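Local coordinates for hypothetical protein (Exiguobacterium sibiricum, PDB 2HKV) that is of unknown function but belongs to the DinB superfamily, and binds a nickel ion within a helical bundle, at residues W117-E120 against A121-L125; T62-T65 against A66-A70; R11-G14 against V15-T19. All coordinates share one frame; numbering follows the deposited sequence.

Contact 1. Residues W117-E120 against A121-L125. With NI (nickel (II) ion), chain B.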
loop_
_atom_site.group_PDB
_atom_site.type_symbol
_atom_site.label_atom_id
_atom_site.label_comp_id
_atom_site.label_asym_id
_atom_site.label_seq_id
_atom_site.Cartn_x
_atom_site.Cartn_y
_atom_site.Cartn_z
ATOM N N TRP A 117 13.245 5.119 -3.066
ATOM C CA TRP A 117 12.499 6.092 -2.284
ATOM C C TRP A 117 11.178 6.510 -2.916
ATOM O O TRP A 117 10.179 6.682 -2.235
ATOM C CB TRP A 117 13.359 7.340 -1.981
ATOM C CG TRP A 117 14.324 7.136 -0.833
ATOM C CD1 TRP A 117 15.696 7.082 -0.892
ATOM C CD2 TRP A 117 13.972 6.952 0.553
ATOM N NE1 TRP A 117 16.209 6.870 0.379
ATOM C CE2 TRP A 117 15.179 6.778 1.272
ATOM C CE3 TRP A 117 12.759 6.908 1.240
ATOM C CZ2 TRP A 117 15.202 6.578 2.639
ATOM C CZ3 TRP A 117 12.790 6.720 2.625
ATOM C CH2 TRP A 117 14.019 6.571 3.292
ATOM N N LEU A 118 11.174 6.705 -4.222
ATOM C CA LEU A 118 9.943 6.976 -4.926
ATOM C C LEU A 118 8.929 5.834 -4.792
ATOM O O LEU A 118 7.734 6.073 -4.593
ATOM C CB LEU A 118 10.257 7.284 -6.368
ATOM C CG LEU A 118 10.927 8.613 -6.692
ATOM C CD1 LEU A 118 11.568 8.695 -8.103
ATOM C CD2 LEU A 118 10.030 9.819 -6.382
ATOM N N LEU A 119 9.409 4.598 -4.849
ATOM C CA LEU A 119 8.513 3.465 -4.580
ATOM C C LEU A 119 8.091 3.410 -3.096
ATOM O O LEU A 119 6.911 3.104 -2.791
ATOM C CB LEU A 119 9.141 2.135 -5.006
ATOM C CG LEU A 119 8.387 0.830 -4.676
ATOM C CD1 LEU A 119 6.965 0.841 -5.254
ATOM C CD2 LEU A 119 9.220 -0.354 -5.205
ATOM N N GLU A 120 8.999 3.711 -2.154
ATOM C CA GLU A 120 8.670 3.666 -0.738
ATOM C C GLU A 120 7.537 4.617 -0.424
ATOM O O GLU A 120 6.641 4.270 0.333
ATOM C CB GLU A 120 9.900 4.000 0.108
ATOM C CG GLU A 120 9.752 3.843 1.637
ATOM C CD GLU A 120 8.903 4.947 2.295
ATOM O OE1 GLU A 120 8.901 6.078 1.770
ATOM O OE2 GLU A 120 8.248 4.718 3.339
ATOM N N ALA A 121 7.520 5.784 -1.051
ATOM C CA ALA A 121 6.536 6.786 -0.689
ATOM C C ALA A 121 5.210 6.274 -1.262
ATOM O O ALA A 121 4.174 6.467 -0.646
ATOM C CB ALA A 121 6.904 8.129 -1.284
ATOM N N ALA A 122 5.241 5.655 -2.442
ATOM C CA ALA A 122 4.037 5.066 -3.054
ATOM C C ALA A 122 3.338 4.009 -2.136
ATOM O O ALA A 122 2.140 4.090 -1.830
ATOM C CB ALA A 122 4.348 4.465 -4.463
ATOM N N VAL A 123 4.094 3.015 -1.701
ATOM C CA VAL A 123 3.541 1.979 -0.848
ATOM C C VAL A 123 3.167 2.509 0.521
ATOM O O VAL A 123 2.224 2.025 1.117
ATOM C CB VAL A 123 4.472 0.708 -0.736
ATOM C CG1 VAL A 123 4.660 0.088 -2.121
ATOM C CG2 VAL A 123 5.827 1.004 -0.094
ATOM N N HIS A 124 3.886 3.512 1.032
ATOM C CA HIS A 124 3.471 4.186 2.267
ATOM C C HIS A 124 2.106 4.900 2.136
ATOM O O HIS A 124 1.212 4.764 2.986
ATOM C CB HIS A 124 4.617 5.144 2.671
ATOM C CG HIS A 124 4.471 5.730 4.011
ATOM N ND1 HIS A 124 5.196 6.820 4.409
ATOM C CD2 HIS A 124 3.681 5.392 5.048
ATOM C CE1 HIS A 124 4.862 7.129 5.640
ATOM N NE2 HIS A 124 3.958 6.263 6.039
ATOM N N LEU A 125 1.879 5.512 0.988
ATOM C CA LEU A 125 0.595 6.104 0.669
ATOM C C LEU A 125 -0.569 5.081 0.660
ATOM O O LEU A 125 -1.619 5.299 1.323
ATOM C CB LEU A 125 0.641 6.875 -0.670
ATOM C CG LEU A 125 -0.640 7.648 -1.017
ATOM C CD1 LEU A 125 -0.747 8.933 -0.210
ATOM C CD2 LEU A 125 -0.667 7.930 -2.561
HETATM NI NI NI B . 3.236 6.328 8.050
HETATM O O HOH W 1 2.727 6.116 10.234
HETATM O O HOH W 2 5.115 6.844 8.765
#
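Glu120 and His124, one turn apart on helix 114-138, lie side by side and point the same way, at the metal site of a DinB-type helical bundle. The backbone joins them first: His124 N donates to Glu120 O at 2.9 Å, and one step earlier Val123 N meets Leu119 O nearly head-on, with a C=O...N angle of 166°. Glu120 can be followed outward. Its CB and CG stay close to the backbone of Ala121, CG being turned away from its own N (chi1 -174°), and a bend at chi2 folds the carboxylate back over the next turn. There OE1 comes to rest 3.5 Å from Ala121 CA, while OE2 reaches His124 CB at 3.7 Å and the obliquely turned imidazole beyond, the carboxylate and ring planes standing 53° apart. Trimmed to an alanine, Glu120 would probably leave this flank of the His124 side chain without its cover. Glu120 OE1 also lies close to Asp57, a like charge, and the same Asp57 takes the hydrogen bond from His124 ND1, which is consistent with a second-shell acid fixing the ring's rotation. On the flank facing the second subunit, Leu119 CD1 touches Val123 CG1 at 4.0 Å, and Leu119 packs on Leu119 of that subunit. With ND1 so engaged, His124 NE2 binds nickel at 2.1 Å, with His49, His128 and two waters among the metal's other ligands.

Contact 2. Residues T62-T65 against A66-A70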
loop_
_atom_site.group_PDB
_atom_site.type_symbol
_atom_site.label_atom_id
_atom_site.label_comp_id
_atom_site.label_asym_id
_atom_site.label_seq_id
_atom_site.Cartn_x
_atom_site.Cartn_y
_atom_site.Cartn_z
ATOM N N THR A 62 16.298 13.037 0.889
ATOM C CA THR A 62 17.318 13.948 0.386
ATOM C C THR A 62 18.171 14.508 1.480
ATOM O O THR A 62 19.038 15.297 1.189
ATOM C CB THR A 62 16.695 15.016 -0.539
ATOM O OG1 THR A 62 15.656 15.712 0.126
ATOM C CG2 THR A 62 16.078 14.342 -1.786
ATOM N N GLY A 63 17.976 14.044 2.725
ATOM C CA GLY A 63 18.882 14.340 3.831
ATOM C C GLY A 63 18.325 15.274 4.888
ATOM O O GLY A 63 19.102 15.909 5.594
ATOM N N ALA A 64 17.005 15.391 5.029
ATOM C CA ALA A 64 16.479 16.376 5.978
ATOM C C ALA A 64 16.880 15.910 7.349
ATOM O O ALA A 64 16.933 14.705 7.608
ATOM C CB ALA A 64 14.959 16.554 5.895
ATOM N N THR A 65 17.187 16.863 8.219
ATOM C CA THR A 65 17.572 16.529 9.560
ATOM C C THR A 65 16.351 16.260 10.414
ATOM O O THR A 65 15.202 16.545 10.027
ATOM C CB THR A 65 18.468 17.620 10.196
ATOM O OG1 THR A 65 17.721 18.837 10.375
ATOM C CG2 THR A 65 19.679 17.863 9.310
ATOM N N ALA A 66 16.624 15.678 11.575
ATOM C CA ALA A 66 15.603 15.418 12.564
ATOM C C ALA A 66 14.874 16.707 12.929
ATOM O O ALA A 66 13.641 16.713 12.908
ATOM C CB ALA A 66 16.200 14.752 13.767
ATOM N N ASP A 67 15.603 17.805 13.162
ATOM C CA ASP A 67 14.944 19.054 13.473
ATOM C C ASP A 67 14.174 19.624 12.342
ATOM O O ASP A 67 13.151 20.240 12.572
ATOM C CB ASP A 67 15.872 20.153 13.955
ATOM C CG ASP A 67 15.098 21.329 14.615
ATOM O OD1 ASP A 67 14.281 21.097 15.565
ATOM O OD2 ASP A 67 15.350 22.484 14.200
ATOM N N GLU A 68 14.662 19.454 11.119
ATOM C CA GLU A 68 13.988 19.980 9.947
ATOM C C GLU A 68 12.668 19.279 9.796
ATOM O O GLU A 68 11.653 19.892 9.467
ATOM C CB GLU A 68 14.866 19.786 8.692
ATOM C CG GLU A 68 15.964 20.867 8.595
ATOM C CD GLU A 68 16.980 20.713 7.446
ATOM O OE1 GLU A 68 17.089 19.647 6.838
ATOM O OE2 GLU A 68 17.720 21.701 7.208
HETATM N N MSE A 69 12.669 17.979 10.064
HETATM C CA MSE A 69 11.459 17.199 9.953
HETATM C C MSE A 69 10.491 17.534 11.066
HETATM O O MSE A 69 9.280 17.558 10.835
HETATM C CB MSE A 69 11.753 15.680 9.943
HETATM C CG MSE A 69 12.412 15.144 8.705
HETATM SE SE MSE A 69 11.692 15.901 6.998
HETATM C CE MSE A 69 9.820 15.287 7.139
ATOM N N ALA A 70 11.013 17.845 12.259
ATOM C CA ALA A 70 10.158 18.196 13.352
ATOM C C ALA A 70 9.471 19.489 13.005
ATOM O O ALA A 70 8.323 19.706 13.359
ATOM C CB ALA A 70 10.962 18.397 14.634
#
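Thr65 and Glu68 exchange hydrogen bonds in a capping box, a compact example of how a short helix is begun. Thr65 is the N-cap of helix 66-73. Its OG1 lies between its own N and carbonyl carbon (chi1 66°), a position from which it accepts from Glu68 N at 3.2 Å. The return bond runs from Thr65 N to Glu68 OE1, 3.1 Å long and fairly straight, although the donor stands above the carboxylate plane, 38° out of it. Glu68 makes this reach with its chain extended beyond CG, crossing the threonine so that its CG lies 3.2 Å from Thr65 OG1. A third bond, Met69 N to Thr65 O at 2.9 Å, starts the regular helical pattern.

Apolar contact lies on the buried side. Met69, present as selenomethionine, has a chain that bends at chi2 and chi3; its SE touches Ala64 CB at 3.5 Å, and the side chain also packs against Ala56, Arg59 and Ile60 of helix 43-61. That helix closes in a Schellman motif at Gly63, with a positive phi, so one helix is ended and the next begun within a few residues.

In chemical terms, the box satisfies two backbone N-H groups at the turn, those of Thr65 and Glu68, with side-chain oxygens, and the glutamate's negative charge near the helix start would probably interact favourably with the helix dipole.

Contact 3. Residues R11-G14 against V15-T19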
loop_
_atom_site.group_PDB
_atom_site.type_symbol
_atom_site.label_atom_id
_atom_site.label_comp_id
_atom_site.label_asym_id
_atom_site.label_seq_id
_atom_site.Cartn_x
_atom_site.Cartn_y
_atom_site.Cartn_z
ATOM N N ARG A 11 0.955 6.958 -12.739
ATOM C CA ARG A 11 -0.394 6.326 -12.831
ATOM C C ARG A 11 -0.930 5.895 -11.456
ATOM O O ARG A 11 -2.014 6.303 -11.033
ATOM C CB ARG A 11 -0.340 5.149 -13.796
ATOM C CG ARG A 11 -1.624 4.338 -13.899
ATOM C CD ARG A 11 -1.600 3.369 -15.038
ATOM N NE ARG A 11 -2.799 2.512 -15.044
ATOM C CZ ARG A 11 -3.195 1.791 -16.097
ATOM N NH1 ARG A 11 -2.516 1.804 -17.205
ATOM N NH2 ARG A 11 -4.313 1.061 -16.016
ATOM N N HIS A 12 -0.163 5.049 -10.783
ATOM C CA HIS A 12 -0.598 4.393 -9.562
ATOM C C HIS A 12 -0.544 5.305 -8.367
ATOM O O HIS A 12 -1.453 5.277 -7.511
ATOM C CB HIS A 12 0.158 3.048 -9.376
ATOM C CG HIS A 12 -0.220 2.027 -10.402
ATOM N ND1 HIS A 12 -1.379 1.261 -10.295
ATOM C CD2 HIS A 12 0.345 1.688 -11.584
ATOM C CE1 HIS A 12 -1.503 0.521 -11.385
ATOM N NE2 HIS A 12 -0.491 0.769 -12.192
ATOM N N VAL A 13 0.460 6.172 -8.274
ATOM C CA VAL A 13 0.433 7.160 -7.201
ATOM C C VAL A 13 -0.685 8.195 -7.448
ATOM O O VAL A 13 -1.372 8.626 -6.528
ATOM C CB VAL A 13 1.800 7.869 -6.933
ATOM C CG1 VAL A 13 1.622 8.840 -5.774
ATOM C CG2 VAL A 13 2.903 6.883 -6.590
ATOM N N GLY A 14 -0.922 8.562 -8.699
ATOM C CA GLY A 14 -2.062 9.458 -9.011
ATOM C C GLY A 14 -3.415 8.859 -8.596
ATOM O O GLY A 14 -4.314 9.573 -8.106
ATOM N N VAL A 15 -3.601 7.555 -8.804
ATOM C CA VAL A 15 -4.827 6.901 -8.344
ATOM C C VAL A 15 -4.921 7.015 -6.850
ATOM O O VAL A 15 -5.981 7.325 -6.303
ATOM C CB VAL A 15 -4.903 5.355 -8.666
ATOM C CG1 VAL A 15 -6.062 4.694 -7.928
ATOM C CG2 VAL A 15 -4.980 5.048 -10.202
ATOM N N GLY A 16 -3.825 6.653 -6.184
ATOM C CA GLY A 16 -3.713 6.793 -4.735
ATOM C C GLY A 16 -4.111 8.162 -4.247
ATOM O O GLY A 16 -4.862 8.300 -3.283
ATOM N N VAL A 17 -3.630 9.191 -4.908
ATOM C CA VAL A 17 -3.898 10.545 -4.487
ATOM C C VAL A 17 -5.342 10.940 -4.780
ATOM O O VAL A 17 -6.008 11.499 -3.926
ATOM C CB VAL A 17 -2.935 11.531 -5.174
ATOM C CG1 VAL A 17 -3.397 13.006 -4.972
ATOM C CG2 VAL A 17 -1.505 11.311 -4.651
ATOM N N ARG A 18 -5.845 10.628 -5.972
ATOM C CA ARG A 18 -7.221 11.026 -6.253
ATOM C C ARG A 18 -8.265 10.325 -5.384
ATOM O O ARG A 18 -9.243 10.957 -4.932
ATOM C CB ARG A 18 -7.560 10.846 -7.700
ATOM C CG ARG A 18 -6.741 11.796 -8.554
ATOM C CD ARG A 18 -7.159 11.787 -9.984
ATOM N NE ARG A 18 -7.103 10.439 -10.513
ATOM C CZ ARG A 18 -6.079 9.907 -11.180
ATOM N NH1 ARG A 18 -4.949 10.602 -11.439
ATOM N NH2 ARG A 18 -6.203 8.638 -11.587
ATOM N N THR A 19 -8.069 9.031 -5.142
ATOM C CA THR A 19 -8.946 8.304 -4.223
ATOM C C THR A 19 -8.822 8.795 -2.804
ATOM O O THR A 19 -9.826 8.928 -2.129
ATOM C CB THR A 19 -8.757 6.795 -4.300
ATOM O OG1 THR A 19 -7.383 6.448 -4.048
ATOM C CG2 THR A 19 -9.225 6.248 -5.721
HETATM O O HOH W 3 -3.727 7.383 -12.670
#
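The guanidinium of Arg18 lies flat over the backbone of Gly14, whose carbonyl O sits 3.5 Å from its plane and over its centre; Val15 N approaches the same face nearer the rim. At the edge, in plane, a water accepts from Arg18 NH2 at 3.0 Å and donates to Arg11 O, bridging the group to Arg11, two turns earlier on helix 4-26. A bend at chi3 (-56°) folds the guanidinium back over Gly14; nearer the backbone, Arg18 CG lies 3.3 Å from Gly14 O. Gly14 O accepts from Arg18 N at 2.8 Å, so one carbonyl receives the backbone N-H of Arg18 and also lies under its guanidinium; the positive charge above it would probably add an electrostatic attraction. The other flat group, the His12 ring, has Arg11 CG against one face, and its NE2 is hydrogen-bonded to Asp112 of the second subunit.

Thr19 shows a second way of using a helical carbonyl: its N and its OG1, the latter at 2.8 Å, reach Val15 O from opposite faces of the carbonyl plane. On the inner side Val13 CG1 and Val17 CG2 meet at 4.1 Å, their side chains crossing at a slant. Both valines point into the bundle, resting on Leu125 of helix 114-138, Trp90 of helix 82-98 and Leu54 of helix 43-61, whereas Arg11 and His12 turn to the second subunit.

The three contacts sit at different places in one helical bundle. Contacts 1 and 3 belong to neighbouring helices, with centres 12 Å apart, and touch directly: Ala122 CB meets Val13 CG2 at 3.5 Å, and Leu125 CD2 packs against Gly16 C at 3.8 Å. Both also reach the second subunit. Contact 2 stands apart at the turn between helices 43-61 and 66-73, its centre 18 Å from that of contact 1 and 26 Å from that of contact 3, which lies across the chain's centre. Contact 1 alone supplies a nickel ligand; the side chain of Met69 in contact 2 remains about 11 Å from the metal.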